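Local coordinates for putative pyrroline carboxylate reductase (Streptococcus pyogenes, PDB 2AHR), which probably catalyses the NAD(P)H-dependent reduction of 1-pyrroline-5-carboxylate to L-proline, the last step of proline biosynthesis, at residues A138-R141 with D142-D145; A17-K20 with G21-Q24; A130-S133 with Q134-A138; L98-F101 with V102-L106. One frame throughout, in Å; residues are numbered along the deposited sequence.

Contact 1 of 4, residues A138-R141 with D142-D145; sequences ARVR and DLTD
Arg-141 and Asp-145 meet one helical turn apart, and the carbonyl oxygen of Arg-141 lies at the centre of their contact. It accepts the amide of Asp-145 (N to O 2.9 Å), while the hydroxyl of Thr-144 stands close by, OG1 lying 3.0 Å from Arg-141 O. That hydroxyl sits over the preceding turn because OG1 lies between the backbone N and the carbonyl carbon (chi1 55°). Thr-144 OG1 is hydrogen-bonded to Thr-150 OG1 of strand 148-152, which also bonds Asp-145 OD1, so one threonine ties two side chains of this last turn together.

The chains of Arg-141 and Asp-145 run side by side in the same direction, and the methylene CG of Arg-141 is 3.8 Å from Asp-145 OD2. Beyond that methylene the arginine bends at chi3, which leaves NE 5.8 Å from Asp-145 OD2. One residue earlier, Thr-144 N bonds to Val-140 O at 2.9 Å, in the carbonyl plane. On the buried face CG2 of Val-140 approaches CD2 of Leu-143 at 4.4 Å.

Helix 134-145 is the connection of the beta-alpha-beta unit from strand 122-128 to strand 148-152 and packs on the sheet through Val-140 and Thr-144. Across Arg-141 and Asp-145 any attraction between the two charges is probably long-range and weak, since a methylene and not a guanidinium nitrogen meets the carboxylate.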
loop_
_atom_site.group_PDB
_atom_site.type_symbol
_atom_site.label_atom_id
_atom_site.label_comp_id
_atom_site.label_asym_id
_atom_site.label_seq_id
_atom_site.Cartn_x
_atom_site.Cartn_y
_atom_site.Cartn_z
ATOM N N ALA E 138 -20.859 46.673 9.964
ATOM C CA ALA E 138 -19.994 47.222 11.018
ATOM C C ALA E 138 -20.512 46.903 12.426
ATOM O O ALA E 138 -19.722 46.593 13.330
ATOM C CB ALA E 138 -19.825 48.726 10.831
ATOM N N ARG E 139 -21.829 46.965 12.606
ATOM C CA ARG E 139 -22.451 46.586 13.880
ATOM C C ARG E 139 -22.258 45.101 14.189
ATOM O O ARG E 139 -21.998 44.723 15.334
ATOM C CB ARG E 139 -23.937 46.946 13.894
ATOM C CG ARG E 139 -24.247 48.267 14.603
ATOM C CD ARG E 139 -25.498 48.939 14.069
ATOM N NE ARG E 139 -26.685 48.085 14.085
ATOM C CZ ARG E 139 -27.646 48.111 13.156
ATOM N NH1 ARG E 139 -27.563 48.931 12.108
ATOM N NH2 ARG E 139 -28.695 47.298 13.263
ATOM N N VAL E 140 -22.377 44.269 13.159
ATOM C CA VAL E 140 -22.164 42.833 13.307
ATOM C C VAL E 140 -20.668 42.513 13.479
ATOM O O VAL E 140 -20.323 41.639 14.265
ATOM C CB VAL E 140 -22.827 42.030 12.163
ATOM C CG1 VAL E 140 -22.463 40.535 12.244
ATOM C CG2 VAL E 140 -24.348 42.210 12.208
ATOM N N ARG E 141 -19.800 43.245 12.783
ATOM C CA ARG E 141 -18.371 43.131 12.990
ATOM C C ARG E 141 -17.983 43.442 14.449
ATOM O O ARG E 141 -17.081 42.814 14.996
ATOM C CB ARG E 141 -17.590 44.017 12.015
ATOM C CG ARG E 141 -16.076 43.776 12.069
ATOM C CD ARG E 141 -15.282 44.698 11.154
ATOM N NE ARG E 141 -15.736 44.617 9.768
ATOM C CZ ARG E 141 -16.353 45.599 9.107
ATOM N NH1 ARG E 141 -16.587 46.770 9.694
ATOM N NH2 ARG E 141 -16.730 45.412 7.841
ATOM N N ASP E 142 -18.672 44.398 15.075
ATOM C CA ASP E 142 -18.500 44.663 16.500
ATOM C C ASP E 142 -18.815 43.442 17.355
ATOM O O ASP E 142 -18.118 43.178 18.342
ATOM C CB ASP E 142 -19.391 45.827 16.955
ATOM C CG ASP E 142 -18.858 47.162 16.516
ATOM O OD1 ASP E 142 -17.623 47.299 16.447
ATOM O OD2 ASP E 142 -19.677 48.078 16.239
ATOM N N LEU E 143 -19.888 42.738 16.990
ATOM C CA LEU E 143 -20.286 41.485 17.632
ATOM C C LEU E 143 -19.225 40.387 17.496
ATOM O O LEU E 143 -18.881 39.703 18.476
ATOM C CB LEU E 143 -21.591 40.990 17.012
ATOM C CG LEU E 143 -22.940 41.374 17.611
ATOM C CD1 LEU E 143 -22.907 42.660 18.409
ATOM C CD2 LEU E 143 -23.999 41.416 16.527
ATOM N N THR E 144 -18.713 40.211 16.281
ATOM C CA THR E 144 -17.729 39.168 16.053
ATOM C C THR E 144 -16.414 39.517 16.744
ATOM O O THR E 144 -15.747 38.631 17.279
ATOM C CB THR E 144 -17.521 38.838 14.554
ATOM O OG1 THR E 144 -17.184 40.026 13.821
ATOM C CG2 THR E 144 -18.774 38.231 13.962
ATOM N N ASP E 145 -16.050 40.804 16.758
ATOM C CA ASP E 145 -14.823 41.232 17.447
ATOM C C ASP E 145 -14.888 41.004 18.967
ATOM O O ASP E 145 -13.858 41.005 19.644
ATOM C CB ASP E 145 -14.464 42.690 17.124
ATOM C CG ASP E 145 -13.868 42.860 15.720
ATOM O OD1 ASP E 145 -13.372 41.876 15.123
ATOM O OD2 ASP E 145 -13.875 44.002 15.207
#

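Contact 2 of 4, residues A17-K20 with G21-Q24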
loop_
_atom_site.group_PDB
_atom_site.type_symbol
_atom_site.label_atom_id
_atom_site.label_comp_id
_atom_site.label_asym_id
_atom_site.label_seq_id
_atom_site.Cartn_x
_atom_site.Cartn_y
_atom_site.Cartn_z
ATOM N N ALA E 17 -20.379 29.035 23.280
ATOM C CA ALA E 17 -19.087 29.727 23.202
ATOM C C ALA E 17 -19.189 31.223 22.855
ATOM O O ALA E 17 -18.526 32.031 23.491
ATOM C CB ALA E 17 -18.139 29.003 22.238
ATOM N N ILE E 18 -20.009 31.611 21.875
ATOM C CA ILE E 18 -20.083 33.041 21.518
ATOM C C ILE E 18 -20.887 33.914 22.508
ATOM O O ILE E 18 -20.758 35.136 22.491
ATOM C CB ILE E 18 -20.550 33.314 20.059
ATOM C CG1 ILE E 18 -22.055 33.168 19.919
ATOM C CG2 ILE E 18 -19.779 32.456 19.028
ATOM C CD1 ILE E 18 -22.591 33.956 18.771
ATOM N N ILE E 19 -21.709 33.285 23.352
ATOM C CA ILE E 19 -22.485 34.007 24.371
ATOM C C ILE E 19 -21.569 34.789 25.309
ATOM O O ILE E 19 -21.768 35.979 25.524
ATOM C CB ILE E 19 -23.411 33.068 25.193
ATOM C CG1 ILE E 19 -24.552 32.515 24.329
ATOM C CG2 ILE E 19 -24.001 33.800 26.399
ATOM C CD1 ILE E 19 -25.295 33.548 23.551
ATOM N N LYS E 20 -20.545 34.121 25.831
ATOM C CA LYS E 20 -19.565 34.768 26.698
ATOM C C LYS E 20 -19.065 36.111 26.133
ATOM O O LYS E 20 -19.072 37.110 26.842
ATOM C CB LYS E 20 -18.394 33.826 26.985
ATOM C CG LYS E 20 -17.450 34.348 28.066
ATOM C CD LYS E 20 -16.037 33.804 27.908
ATOM C CE LYS E 20 -15.063 34.585 28.772
ATOM N NZ LYS E 20 -13.665 34.058 28.629
ATOM N N GLY E 21 -18.650 36.131 24.864
ATOM C CA GLY E 21 -18.235 37.361 24.193
ATOM C C GLY E 21 -19.361 38.377 24.038
ATOM O O GLY E 21 -19.140 39.584 24.163
ATOM N N LEU E 22 -20.570 37.882 23.779
ATOM C CA LEU E 22 -21.762 38.734 23.639
ATOM C C LEU E 22 -22.221 39.361 24.969
ATOM O O LEU E 22 -22.844 40.422 24.975
ATOM C CB LEU E 22 -22.912 37.958 22.981
ATOM C CG LEU E 22 -22.793 37.514 21.515
ATOM C CD1 LEU E 22 -23.958 36.609 21.172
ATOM C CD2 LEU E 22 -22.744 38.683 20.554
ATOM N N LYS E 23 -21.913 38.702 26.087
ATOM C CA LYS E 23 -22.158 39.270 27.418
ATOM C C LYS E 23 -21.253 40.472 27.715
ATOM O O LYS E 23 -21.559 41.275 28.577
ATOM C CB LYS E 23 -21.987 38.211 28.509
ATOM C CG LYS E 23 -23.098 37.187 28.578
ATOM C CD LYS E 23 -22.821 36.238 29.730
ATOM C CE LYS E 23 -23.813 35.094 29.790
ATOM N NZ LYS E 23 -23.566 34.251 30.998
ATOM N N GLN E 24 -20.144 40.592 26.994
ATOM C CA GLN E 24 -19.223 41.712 27.170
ATOM C C GLN E 24 -19.597 42.898 26.279
ATOM O O GLN E 24 -18.856 43.879 26.178
ATOM C CB GLN E 24 -17.769 41.268 26.926
ATOM C CG GLN E 24 -17.232 40.299 27.977
ATOM C CD GLN E 24 -15.715 40.164 27.949
ATOM O OE1 GLN E 24 -15.024 40.803 27.141
ATOM N NE2 GLN E 24 -15.181 39.330 28.845
HETATM O O HOH W 1 -17.132 34.035 23.840
HETATM O O HOH W 2 -17.754 37.575 29.395
#
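Lys-20 O is approached by three groups at the end of helix 13-22. Lys-23 N gives it a weak bond of 3.3 Å; a water donates to it and in turn accepts from Gln-24 NE2; and CG of Gln-24 lies alongside, its chain extended so that the amide reaches this water. The stronger bond of Lys-23 N goes to Ile-19 O (2.8 Å), met nearly along the C=O axis. Lys-23 N is thus shared, unequally, between the carbonyls three and four residues back, as happens where an alpha-helix gives way to a tighter turn.

A second water bridges the backbone one turn earlier, donating to Ala-17 O and accepting from Gly-21 N. Ala-17 O and Gly-21 N stand 4.3 Å apart, too far for the usual helical bond. The helix is therefore opened here and hydrated, while Leu-22 N still bonds to Ile-18 O at 3.0 Å.

The apolar side is carried by three branched chains. Ile-18 and Leu-22 point the same way, CD1 against CD1 at 3.8 Å, and CD1 of Ile-19 meets the same leucine methyl from an oblique direction. CG2 of Ile-19, anti to the backbone N, is turned instead to the aliphatic chain of Lys-23, 3.6 Å from its CE; the lysine runs on to bond Leu-46 O through NZ.

This is the first helix of the Rossmann beta-alpha-beta unit, following the glycine-rich NADP-binding turn. Ile-18 touches Phe-147 and Ile-19 touches Leu-48, while Leu-22 lies on Leu-29 of strand 28-32 and beside Leu-143 of helix 134-145.

Contact 3 of 4, residues A130-S133 with Q134-A138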
loop_
_atom_site.group_PDB
_atom_site.type_symbol
_atom_site.label_atom_id
_atom_site.label_comp_id
_atom_site.label_asym_id
_atom_site.label_seq_id
_atom_site.Cartn_x
_atom_site.Cartn_y
_atom_site.Cartn_z
ATOM N N ALA E 130 -26.817 41.300 -0.340
ATOM C CA ALA E 130 -26.912 42.619 -0.951
ATOM C C ALA E 130 -27.815 43.598 -0.157
ATOM O O ALA E 130 -27.746 44.815 -0.362
ATOM C CB ALA E 130 -27.371 42.472 -2.398
ATOM N N LEU E 131 -28.619 43.059 0.769
ATOM C CA LEU E 131 -29.492 43.863 1.643
ATOM C C LEU E 131 -28.835 44.418 2.919
ATOM O O LEU E 131 -29.453 45.213 3.649
ATOM C CB LEU E 131 -30.736 43.065 2.026
ATOM C CG LEU E 131 -31.771 42.928 0.910
ATOM C CD1 LEU E 131 -32.906 42.014 1.323
ATOM C CD2 LEU E 131 -32.273 44.312 0.531
ATOM N N VAL E 132 -27.596 43.986 3.187
ATOM C CA VAL E 132 -26.837 44.431 4.348
ATOM C C VAL E 132 -26.112 45.740 4.055
ATOM O O VAL E 132 -25.313 45.822 3.121
ATOM C CB VAL E 132 -25.811 43.347 4.794
ATOM C CG1 VAL E 132 -24.862 43.903 5.871
ATOM C CG2 VAL E 132 -26.530 42.090 5.280
ATOM N N SER E 133 -26.400 46.763 4.852
ATOM C CA SER E 133 -25.716 48.053 4.730
ATOM C C SER E 133 -24.302 48.050 5.347
ATOM O O SER E 133 -23.957 47.151 6.116
ATOM C CB SER E 133 -26.566 49.146 5.376
ATOM O OG SER E 133 -26.745 48.896 6.758
ATOM N N GLN E 134 -23.498 49.058 4.999
ATOM C CA GLN E 134 -22.204 49.321 5.650
ATOM C C GLN E 134 -22.328 49.375 7.162
ATOM O O GLN E 134 -21.502 48.812 7.871
ATOM C CB GLN E 134 -21.616 50.665 5.201
ATOM C CG GLN E 134 -21.520 50.872 3.699
ATOM C CD GLN E 134 -20.327 50.169 3.080
ATOM O OE1 GLN E 134 -20.228 48.940 3.112
ATOM N NE2 GLN E 134 -19.414 50.951 2.501
ATOM N N GLU E 135 -23.352 50.072 7.643
ATOM C CA GLU E 135 -23.533 50.293 9.067
ATOM C C GLU E 135 -23.892 49.001 9.787
ATOM O O GLU E 135 -23.387 48.731 10.875
ATOM C CB GLU E 135 -24.591 51.374 9.309
ATOM C CG GLU E 135 -24.238 52.721 8.676
ATOM C CD GLU E 135 -25.025 53.881 9.259
ATOM O OE1 GLU E 135 -26.272 53.799 9.308
ATOM O OE2 GLU E 135 -24.390 54.883 9.661
ATOM N N LEU E 136 -24.761 48.209 9.167
ATOM C CA LEU E 136 -25.176 46.931 9.729
ATOM C C LEU E 136 -24.012 45.934 9.772
ATOM O O LEU E 136 -23.853 45.223 10.758
ATOM C CB LEU E 136 -26.364 46.332 8.966
ATOM C CG LEU E 136 -26.880 44.977 9.486
ATOM C CD1 LEU E 136 -27.278 45.036 10.950
ATOM C CD2 LEU E 136 -28.026 44.423 8.640
ATOM N N GLN E 137 -23.205 45.892 8.709
ATOM C CA GLN E 137 -22.047 44.997 8.672
ATOM C C GLN E 137 -21.065 45.366 9.784
ATOM O O GLN E 137 -20.543 44.487 10.481
ATOM C CB GLN E 137 -21.383 44.989 7.283
ATOM C CG GLN E 137 -20.184 44.037 7.169
ATOM C CD GLN E 137 -20.210 43.146 5.935
ATOM O OE1 GLN E 137 -21.249 42.966 5.301
ATOM N NE2 GLN E 137 -19.059 42.565 5.598
ATOM N N ALA E 138 -20.859 46.673 9.964
ATOM C CA ALA E 138 -19.994 47.222 11.018
ATOM C C ALA E 138 -20.512 46.903 12.426
ATOM O O ALA E 138 -19.722 46.593 13.330
ATOM C CB ALA E 138 -19.825 48.726 10.831
#
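Ser-133 and Leu-136 meet through a side-chain-to-backbone bond at the start of helix 134-145, the tight part of the contact: the amide N of Leu-136 donates to Ser-133 OG at 3.2 Å, with an angle of 157° at the hydrogen. The hydroxyl is placed there by its first torsion, OG set between the backbone N and the carbonyl carbon (chi1 62°), which turns it over the first turn of the helix, and CB of Leu-136 closes on the same oxygen at 3.4 Å. Gln-137 N donates to Ser-133 O at 3.0 Å. One residue thus engages two amides of the opening turn, through its side chain and through its backbone.

A more relaxed apolar flank adjoins this cap. CG1 of Val-132, anti to the backbone N (chi1 171°), comes to 4.2 Å from CB of Leu-136 and to 3.8 Å from OE1 of Gln-137, whose chain crosses the valine at about a right angle. Leu-136 is buried, its side chain continuing onto Pro-85 and Pro-107; Val-132 also rests on Pro-107, so both residues are seated against the same proline.

The solvent side is much looser. Gln-134 and Glu-135 are both exposed, as is Ser-133 itself, and the end of the Glu-135 chain leads away from the serine, its CB 4.2 Å from Ser-133 OG.

A serine that caps the third amide of the helix is a classic N-cap, with Val-132 and Leu-136 packed beside it; here it starts the helix that links strands 122-128 and 148-152.

Contact 4 of 4, residues L98-F101 with V102-L106; sequences LATF and VGQDL
Ala-99 O draws two amides at the end of helix 95-102. Gly-103 N binds it at 2.7 Å, tilted 31° from the carbonyl plane, and Val-102 N adds a weak bond at 3.4 Å. Among polar side chains, Thr-100 OG1 turns back to the carbonyl of Arg-97, within its own helix.

The change of direction falls at Gly-103, where the backbone abandons the helix. Its phi is positive (130°), and at its backbone angles a CB would press against the preceding carbonyl oxygen. A glycine with positive phi marks the exit from the helix, from which the chain leads on to strand 108-112 of the nucleotide-binding sheet.

Van der Waals contacts fall into two groups. Gln-104 folds back over the last turn because its chain bends at chi2 (-72°): OE1 lies 3.9 Å from CB of Ala-99, and NE2 approaches CG2 of Thr-100 at 4.2 Å, these two chains running alongside one another. CB of Ala-99 also lies 3.7 Å from Gly-103 O.

On the inner face, CB of Val-102 sits 3.3 Å from Leu-98 O. Val-102 and Leu-98 both touch Leu-108, and Val-102 reaches Ile-86 besides. Phe-101, whose ring swings away from the loop, packs on Phe-73 and Glu-74 of helix 73-77.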
loop_
_atom_site.group_PDB
_atom_site.type_symbol
_atom_site.label_atom_id
_atom_site.label_comp_id
_atom_site.label_asym_id
_atom_site.label_seq_id
_atom_site.Cartn_x
_atom_site.Cartn_y
_atom_site.Cartn_z
ATOM N N LEU E 98 -30.512 30.423 2.397
ATOM C CA LEU E 98 -31.113 30.912 3.644
ATOM C C LEU E 98 -32.314 31.818 3.344
ATOM O O LEU E 98 -33.343 31.729 4.006
ATOM C CB LEU E 98 -30.078 31.654 4.521
ATOM C CG LEU E 98 -30.573 32.187 5.885
ATOM C CD1 LEU E 98 -31.095 31.070 6.809
ATOM C CD2 LEU E 98 -29.518 33.029 6.618
ATOM N N ALA E 99 -32.161 32.685 2.344
ATOM C CA ALA E 99 -33.233 33.582 1.907
ATOM C C ALA E 99 -34.490 32.833 1.468
ATOM O O ALA E 99 -35.584 33.322 1.680
ATOM C CB ALA E 99 -32.752 34.511 0.807
ATOM N N THR E 100 -34.341 31.649 0.875
ATOM C CA THR E 100 -35.509 30.838 0.490
ATOM C C THR E 100 -36.216 30.238 1.708
ATOM O O THR E 100 -37.414 29.941 1.639
ATOM C CB THR E 100 -35.190 29.707 -0.579
ATOM O OG1 THR E 100 -34.590 28.565 0.049
ATOM C CG2 THR E 100 -34.292 30.213 -1.713
ATOM N N PHE E 101 -35.491 30.060 2.816
ATOM C CA PHE E 101 -36.080 29.465 4.016
ATOM C C PHE E 101 -36.776 30.514 4.855
ATOM O O PHE E 101 -37.645 30.185 5.656
ATOM C CB PHE E 101 -35.029 28.810 4.915
ATOM C CG PHE E 101 -34.264 27.688 4.275
ATOM C CD1 PHE E 101 -34.899 26.733 3.488
ATOM C CD2 PHE E 101 -32.905 27.565 4.498
ATOM C CE1 PHE E 101 -34.175 25.685 2.902
ATOM C CE2 PHE E 101 -32.181 26.521 3.931
ATOM C CZ PHE E 101 -32.816 25.580 3.128
ATOM N N VAL E 102 -36.401 31.772 4.642
ATOM C CA VAL E 102 -36.564 32.839 5.636
ATOM C C VAL E 102 -37.109 34.174 5.066
ATOM O O VAL E 102 -37.702 34.970 5.797
ATOM C CB VAL E 102 -35.202 33.019 6.385
ATOM C CG1 VAL E 102 -34.661 34.443 6.317
ATOM C CG2 VAL E 102 -35.268 32.456 7.788
ATOM N N GLY E 103 -36.915 34.421 3.773
ATOM C CA GLY E 103 -37.458 35.635 3.160
ATOM C C GLY E 103 -36.471 36.435 2.336
ATOM O O GLY E 103 -35.283 36.537 2.684
ATOM N N GLN E 104 -36.979 37.019 1.250
ATOM C CA GLN E 104 -36.167 37.741 0.274
ATOM C C GLN E 104 -36.034 39.216 0.609
ATOM O O GLN E 104 -35.366 39.972 -0.114
ATOM C CB GLN E 104 -36.785 37.599 -1.115
ATOM C CG GLN E 104 -36.923 36.147 -1.600
ATOM C CD GLN E 104 -35.582 35.523 -1.968
ATOM O OE1 GLN E 104 -34.603 36.230 -2.218
ATOM N NE2 GLN E 104 -35.540 34.194 -2.019
ATOM N N ASP E 105 -36.682 39.621 1.698
ATOM C CA ASP E 105 -36.673 41.017 2.137
ATOM C C ASP E 105 -35.834 41.259 3.399
ATOM O O ASP E 105 -35.880 42.341 3.973
ATOM C CB ASP E 105 -38.109 41.540 2.325
ATOM C CG ASP E 105 -38.919 40.713 3.321
ATOM O OD1 ASP E 105 -38.588 39.525 3.561
ATOM O OD2 ASP E 105 -39.901 41.259 3.869
ATOM N N LEU E 106 -35.046 40.267 3.810
ATOM C CA LEU E 106 -34.226 40.393 5.019
ATOM C C LEU E 106 -32.730 40.574 4.731
ATOM O O LEU E 106 -32.167 39.874 3.882
ATOM C CB LEU E 106 -34.460 39.208 5.957
ATOM C CG LEU E 106 -35.919 39.071 6.407
ATOM C CD1 LEU E 106 -36.160 37.737 7.094
ATOM C CD2 LEU E 106 -36.353 40.244 7.304
#

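How the contacts relate
From the N terminus, contact 2 comes first, ending helix 13-22 after the glycine-rich turn; contact 4 follows at the end of helix 95-102 and contact 3 at the start of helix 134-145, where contact 1 continues to the last turn. Each closes a local turn; none encloses or crosses another, although contacts 3 and 1 share Ala-138. Spatially, contacts 1 and 2 touch, CG of Leu-143 meeting CD2 of Leu-22 at 4.0 Å, which packs helix 134-145 against the first Rossmann helix. CD1 of Leu-131, 3.4 Å from Leu-106 O, brings contact 3 onto contact 4 and joins the loop before helix 134-145 to that between helix 95-102 and strand 108-112.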